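Local coordinates for protein S-adenosylmethionine dependent methyltransferase (Mesorhizobium loti, PDB 3BKW) that probably transfers methyl groups from S-adenosylmethionine to a substrate not yet identified, as a Rossmann-like class I methyltransferase, at residues L101-L115 and T129-S143. Residues are numbered along the deposited sequence; the frame is centred on the assembly and turned at random. Where two conformers were deposited one is given.
With EDO (1,2-ethanediol), chain F.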
loop_
_atom_site.group_PDB
_atom_site.type_symbol
_atom_site.label_atom_id
_atom_site.label_comp_id
_atom_site.label_asym_id
_atom_site.label_seq_id
_atom_site.Cartn_x
_atom_site.Cartn_y
_atom_site.Cartn_z
ATOM N N LEU A 101 22.463 9.543 -7.986
ATOM C CA LEU A 101 21.983 10.854 -7.586
ATOM C C LEU A 101 22.665 11.425 -6.348
ATOM O O LEU A 101 22.807 10.734 -5.331
ATOM C CB LEU A 101 20.471 10.799 -7.312
ATOM C CG LEU A 101 19.719 12.085 -6.917
ATOM C CD1 LEU A 101 19.677 13.083 -8.074
ATOM C CD2 LEU A 101 18.303 11.780 -6.402
ATOM N N HIS A 102 23.068 12.691 -6.474
ATOM C CA HIS A 102 23.621 13.458 -5.377
ATOM C C HIS A 102 22.795 14.740 -5.294
ATOM O O HIS A 102 22.465 15.337 -6.317
ATOM C CB HIS A 102 25.113 13.712 -5.591
ATOM C CG HIS A 102 25.938 12.460 -5.554
ATOM N ND1 HIS A 102 26.232 11.727 -6.684
ATOM C CD2 HIS A 102 26.502 11.793 -4.518
ATOM C CE1 HIS A 102 26.953 10.672 -6.350
ATOM N NE2 HIS A 102 27.132 10.688 -5.042
ATOM N N LEU A 103 22.414 15.121 -4.074
ATOM C CA LEU A 103 21.640 16.331 -3.838
ATOM C C LEU A 103 22.222 17.041 -2.626
ATOM O O LEU A 103 22.646 16.363 -1.673
ATOM C CB LEU A 103 20.152 16.025 -3.602
ATOM C CG LEU A 103 19.271 15.561 -4.774
ATOM C CD1 LEU A 103 17.853 15.240 -4.268
ATOM C CD2 LEU A 103 19.221 16.612 -5.873
ATOM N N PRO A 104 22.248 18.395 -2.648
ATOM C CA PRO A 104 22.716 19.126 -1.489
ATOM C C PRO A 104 21.751 18.954 -0.317
ATOM O O PRO A 104 20.535 18.890 -0.512
ATOM C CB PRO A 104 22.749 20.581 -1.976
ATOM C CG PRO A 104 21.780 20.633 -3.049
ATOM C CD PRO A 104 21.852 19.320 -3.731
ATOM N N GLN A 105 22.309 18.865 0.881
ATOM C CA GLN A 105 21.545 18.615 2.099
ATOM C C GLN A 105 20.664 19.806 2.472
ATOM O O GLN A 105 21.059 20.949 2.226
ATOM C CB GLN A 105 22.521 18.345 3.253
ATOM C CG GLN A 105 21.894 17.869 4.549
ATOM C CD GLN A 105 22.910 17.715 5.686
ATOM O OE1 GLN A 105 24.120 17.860 5.493
ATOM N NE2 GLN A 105 22.406 17.418 6.880
ATOM N N ASP A 106 19.468 19.522 3.009
ATOM C CA ASP A 106 18.572 20.545 3.573
ATOM C C ASP A 106 18.307 21.708 2.590
ATOM O O ASP A 106 18.291 22.883 2.978
ATOM C CB ASP A 106 19.250 21.024 4.885
ATOM C CG ASP A 106 18.382 21.922 5.744
ATOM O OD1 ASP A 106 17.154 21.823 5.700
ATOM O OD2 ASP A 106 18.957 22.739 6.497
ATOM N N SER A 107 18.127 21.361 1.315
ATOM C CA SER A 107 17.988 22.339 0.217
ATOM C C SER A 107 16.647 22.418 -0.496
ATOM O O SER A 107 16.453 23.318 -1.348
ATOM C CB SER A 107 19.093 22.069 -0.799
ATOM O OG SER A 107 20.342 22.388 -0.215
ATOM N N PHE A 108 15.727 21.507 -0.172
ATOM C CA PHE A 108 14.409 21.475 -0.816
ATOM C C PHE A 108 13.290 21.247 0.167
ATOM O O PHE A 108 13.472 20.604 1.185
ATOM C CB PHE A 108 14.385 20.407 -1.921
ATOM C CG PHE A 108 15.399 20.649 -2.971
ATOM C CD1 PHE A 108 15.139 21.551 -3.995
ATOM C CD2 PHE A 108 16.650 20.037 -2.907
ATOM C CE1 PHE A 108 16.099 21.816 -4.959
ATOM C CE2 PHE A 108 17.603 20.288 -3.874
ATOM C CZ PHE A 108 17.327 21.188 -4.904
ATOM N N ASP A 109 12.133 21.808 -0.142
ATOM C CA ASP A 109 10.919 21.620 0.644
ATOM C C ASP A 109 10.061 20.508 0.047
ATOM O O ASP A 109 9.230 19.931 0.747
ATOM C CB ASP A 109 10.110 22.913 0.658
ATOM C CG ASP A 109 10.895 24.058 1.204
ATOM O OD1 ASP A 109 11.263 23.977 2.394
ATOM O OD2 ASP A 109 11.162 25.015 0.445
ATOM N N LEU A 110 10.220 20.258 -1.263
ATOM C CA LEU A 110 9.450 19.253 -1.978
ATOM C C LEU A 110 10.303 18.577 -3.025
ATOM O O LEU A 110 11.001 19.252 -3.764
ATOM C CB LEU A 110 8.255 19.926 -2.696
ATOM C CG LEU A 110 7.384 19.104 -3.666
ATOM C CD1 LEU A 110 6.737 17.919 -2.944
ATOM C CD2 LEU A 110 6.365 19.986 -4.365
ATOM N N ALA A 111 10.238 17.250 -3.065
ATOM C CA ALA A 111 10.812 16.456 -4.133
ATOM C C ALA A 111 9.633 15.825 -4.884
ATOM O O ALA A 111 8.717 15.268 -4.271
ATOM C CB ALA A 111 11.770 15.400 -3.607
ATOM N N TYR A 112 9.626 15.986 -6.199
ATOM C CA TYR A 112 8.599 15.444 -7.087
ATOM C C TYR A 112 9.221 14.547 -8.130
ATOM O O TYR A 112 10.304 14.824 -8.603
ATOM C CB TYR A 112 7.890 16.589 -7.785
ATOM C CG TYR A 112 6.873 16.201 -8.849
ATOM C CD1 TYR A 112 5.536 15.944 -8.501
ATOM C CD2 TYR A 112 7.239 16.069 -10.202
ATOM C CE1 TYR A 112 4.585 15.599 -9.488
ATOM C CE2 TYR A 112 6.294 15.725 -11.192
ATOM C CZ TYR A 112 4.975 15.498 -10.828
ATOM O OH TYR A 112 4.067 15.176 -11.838
ATOM N N SER A 113 8.516 13.482 -8.505
ATOM C CA SER A 113 8.961 12.624 -9.594
ATOM C C SER A 113 7.806 11.914 -10.274
ATOM O O SER A 113 7.056 11.200 -9.626
ATOM C CB SER A 113 9.952 11.596 -9.084
ATOM O OG SER A 113 10.474 10.835 -10.168
ATOM N N SER A 114 7.669 12.120 -11.579
ATOM C CA SER A 114 6.655 11.454 -12.379
ATOM C C SER A 114 7.252 10.327 -13.219
ATOM O O SER A 114 8.054 10.576 -14.129
ATOM C CB SER A 114 5.962 12.451 -13.303
ATOM O OG SER A 114 5.106 11.779 -14.221
ATOM N N LEU A 115 6.873 9.100 -12.878
ATOM C CA LEU A 115 7.166 7.924 -13.700
ATOM C C LEU A 115 8.630 7.734 -14.067
ATOM O O LEU A 115 8.979 7.460 -15.224
ATOM C CB LEU A 115 6.264 7.976 -14.942
ATOM C CG LEU A 115 4.759 8.097 -14.683
ATOM C CD1 LEU A 115 3.986 8.144 -16.016
ATOM C CD2 LEU A 115 4.259 6.975 -13.779
ATOM N N THR A 129 18.838 9.624 -0.275
ATOM C CA THR A 129 19.369 10.854 -0.865
ATOM C C THR A 129 18.324 11.960 -0.843
ATOM O O THR A 129 18.623 13.101 -0.449
ATOM C CB THR A 129 19.894 10.575 -2.282
ATOM O OG1 THR A 129 21.018 9.692 -2.165
ATOM C CG2 THR A 129 20.351 11.839 -2.992
ATOM N N VAL A 130 17.099 11.622 -1.236
ATOM C CA VAL A 130 15.993 12.583 -1.195
ATOM C C VAL A 130 15.712 13.003 0.251
ATOM O O VAL A 130 15.535 14.194 0.521
ATOM C CB VAL A 130 14.746 12.049 -1.938
ATOM C CG1 VAL A 130 13.520 12.982 -1.726
ATOM C CG2 VAL A 130 15.038 11.894 -3.435
ATOM N N HIS A 131 15.718 12.047 1.181
ATOM C CA HIS A 131 15.461 12.366 2.591
ATOM C C HIS A 131 16.435 13.433 3.114
ATOM O O HIS A 131 15.996 14.428 3.691
ATOM C CB HIS A 131 15.488 11.103 3.461
ATOM C CG HIS A 131 15.176 11.352 4.901
ATOM N ND1 HIS A 131 16.139 11.706 5.821
ATOM C CD2 HIS A 131 14.014 11.269 5.586
ATOM C CE1 HIS A 131 15.579 11.840 7.010
ATOM N NE2 HIS A 131 14.291 11.585 6.894
ATOM N N GLN A 132 17.735 13.260 2.880
ATOM C CA GLN A 132 18.730 14.249 3.368
ATOM C C GLN A 132 18.656 15.616 2.656
ATOM O O GLN A 132 19.024 16.636 3.246
ATOM C CB GLN A 132 20.158 13.684 3.382
ATOM C CG GLN A 132 20.790 13.329 2.051
ATOM C CD GLN A 132 21.387 14.507 1.301
ATOM O OE1 GLN A 132 22.179 15.278 1.859
ATOM N NE2 GLN A 132 21.052 14.625 0.022
ATOM N N ALA A 133 18.191 15.615 1.401
ATOM C CA ALA A 133 18.015 16.835 0.615
ATOM C C ALA A 133 16.823 17.662 1.078
ATOM O O ALA A 133 16.803 18.875 0.854
ATOM C CB ALA A 133 17.852 16.491 -0.884
ATOM N N LEU A 134 15.839 17.014 1.705
ATOM C CA LEU A 134 14.630 17.698 2.176
ATOM C C LEU A 134 14.836 18.320 3.546
ATOM O O LEU A 134 15.478 17.723 4.430
ATOM C CB LEU A 134 13.439 16.733 2.229
ATOM C CG LEU A 134 12.840 16.300 0.889
ATOM C CD1 LEU A 134 11.883 15.113 1.043
ATOM C CD2 LEU A 134 12.151 17.476 0.224
ATOM N N SER A 135 14.312 19.530 3.719
ATOM C CA SER A 135 14.339 20.186 5.032
ATOM C C SER A 135 13.270 19.536 5.906
ATOM O O SER A 135 12.320 18.954 5.372
ATOM C CB SER A 135 14.105 21.683 4.895
ATOM O OG SER A 135 15.192 22.249 4.201
ATOM N N PRO A 136 13.417 19.605 7.253
ATOM C CA PRO A 136 12.431 18.995 8.152
ATOM C C PRO A 136 11.000 19.411 7.795
ATOM O O PRO A 136 10.769 20.584 7.500
ATOM C CB PRO A 136 12.862 19.521 9.523
ATOM C CG PRO A 136 14.313 19.695 9.383
ATOM C CD PRO A 136 14.501 20.247 8.021
ATOM N N GLY A 137 10.087 18.437 7.741
ATOM C CA GLY A 137 8.697 18.654 7.335
ATOM C C GLY A 137 8.472 18.670 5.824
ATOM O O GLY A 137 7.340 18.872 5.369
ATOM N N GLY A 138 9.531 18.458 5.037
ATOM C CA GLY A 138 9.421 18.454 3.584
ATOM C C GLY A 138 8.768 17.188 3.082
ATOM O O GLY A 138 8.678 16.207 3.823
ATOM N N HIS A 139 8.324 17.209 1.816
ATOM C CA HIS A 139 7.613 16.082 1.202
ATOM C C HIS A 139 8.279 15.542 -0.052
ATOM O O HIS A 139 9.033 16.231 -0.697
ATOM C CB HIS A 139 6.175 16.449 0.847
ATOM C CG HIS A 139 5.311 16.707 2.040
ATOM N ND1 HIS A 139 5.188 17.951 2.609
ATOM C CD2 HIS A 139 4.534 15.875 2.775
ATOM C CE1 HIS A 139 4.369 17.882 3.645
ATOM N NE2 HIS A 139 3.960 16.631 3.769
ATOM N N PHE A 140 7.997 14.272 -0.325
ATOM C CA PHE A 140 8.418 13.559 -1.523
ATOM C C PHE A 140 7.136 12.965 -2.094
ATOM O O PHE A 140 6.502 12.154 -1.425
ATOM C CB PHE A 140 9.454 12.504 -1.167
ATOM C CG PHE A 140 9.999 11.715 -2.337
ATOM C CD1 PHE A 140 10.032 12.206 -3.656
ATOM C CD2 PHE A 140 10.612 10.487 -2.083
ATOM C CE1 PHE A 140 10.590 11.461 -4.701
ATOM C CE2 PHE A 140 11.176 9.766 -3.118
ATOM C CZ PHE A 140 11.168 10.243 -4.416
ATOM N N VAL A 141 6.754 13.405 -3.289
ATOM C CA VAL A 141 5.525 12.981 -3.937
ATOM C C VAL A 141 5.909 12.429 -5.299
ATOM O O VAL A 141 6.557 13.112 -6.104
ATOM C CB VAL A 141 4.551 14.156 -4.070
ATOM C CG1 VAL A 141 3.267 13.731 -4.802
ATOM C CG2 VAL A 141 4.207 14.724 -2.699
ATOM N N PHE A 142 5.561 11.170 -5.557
ATOM C CA PHE A 142 5.945 10.545 -6.794
ATOM C C PHE A 142 4.973 9.506 -7.318
ATOM O O PHE A 142 4.197 8.918 -6.550
ATOM C CB PHE A 142 7.353 9.935 -6.639
ATOM C CG PHE A 142 7.444 8.767 -5.664
ATOM C CD1 PHE A 142 7.317 7.457 -6.131
ATOM C CD2 PHE A 142 7.668 8.964 -4.287
ATOM C CE1 PHE A 142 7.424 6.350 -5.261
ATOM C CE2 PHE A 142 7.777 7.853 -3.397
ATOM C CZ PHE A 142 7.643 6.546 -3.902
ATOM N N SER A 143 5.052 9.289 -8.635
ATOM C CA SER A 143 4.279 8.266 -9.309
ATOM C C SER A 143 5.217 7.257 -9.925
ATOM O O SER A 143 6.317 7.601 -10.382
ATOM C CB SER A 143 3.386 8.858 -10.381
ATOM O OG SER A 143 4.149 9.534 -11.362
HETATM C C1 EDO F . 9.622 21.848 4.429
HETATM O O1 EDO F . 10.559 22.898 4.616
HETATM C C2 EDO F . 8.223 22.373 4.729
HETATM O O2 EDO F . 7.756 23.215 3.651
HETATM O O HOH W 1 23.623 10.684 -2.622
HETATM O O HOH W 2 21.413 8.510 -4.556
HETATM O O HOH W 3 19.294 16.655 5.890
HETATM O O HOH W 4 6.473 20.111 1.512
HETATM O O HOH W 5 8.934 8.468 -10.217
HETATM O O HOH W 6 2.741 11.006 -13.144
#
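The ring of Phe140 meets Ala111 at its rim: Ala111 O lies at the edge in the ring plane, 3.4 Å from Phe140 CD1, and Ala111 CB sits close by. Val130 CG1 covers one face, offset toward the rim, while Phe142 CD2 stands over the centre of the other. With CG anti to the backbone N (chi1 -179°), the Phe140 ring stays beside Ala111, whose CB also touches Val130 CG1 at 3.5 Å; helix 123-133 is thereby packed onto the sheet. Beneath this layer, strands 110-114 and 138-143 run parallel, 5° apart, their bonds alternating from His139 N to Asp109 O as far as Ser143 N to Ser113 O. On the face bearing Leu110, Leu110 CD1 meets Val141 CG2 at 4.1 Å; strand 46-50 flanks the pair on one side, strand 236-242 on the other.

The end of the helix illustrates how a loop can use carbonyls the helix leaves over. Ala133 O accepts from both Ser107 N and Phe108 N, and Gln132 O from Asp106 N. The Gln132 side chain, bent at chi2 (82°), turns its amide back so that NE2 bonds to Leu103 O at 2.9 Å, from above that carbonyl's plane, and also to Thr129 O on a lone pair. A leucine in its place would probably leave Leu103 O without this donor and set the 103-105 loop freer to shift. Nearby, Ser135 OG donates to Asp106 OD1 at 2.5 Å, above the carboxylate plane, and Arg46 also bonds to that hydroxyl.

The whole is the beta-alpha-beta crossover between the fourth and fifth strands of a class I methyltransferase sheet: apolar packing joins helix to sheet, whereas directed polar bonds fix the loop against the helix end.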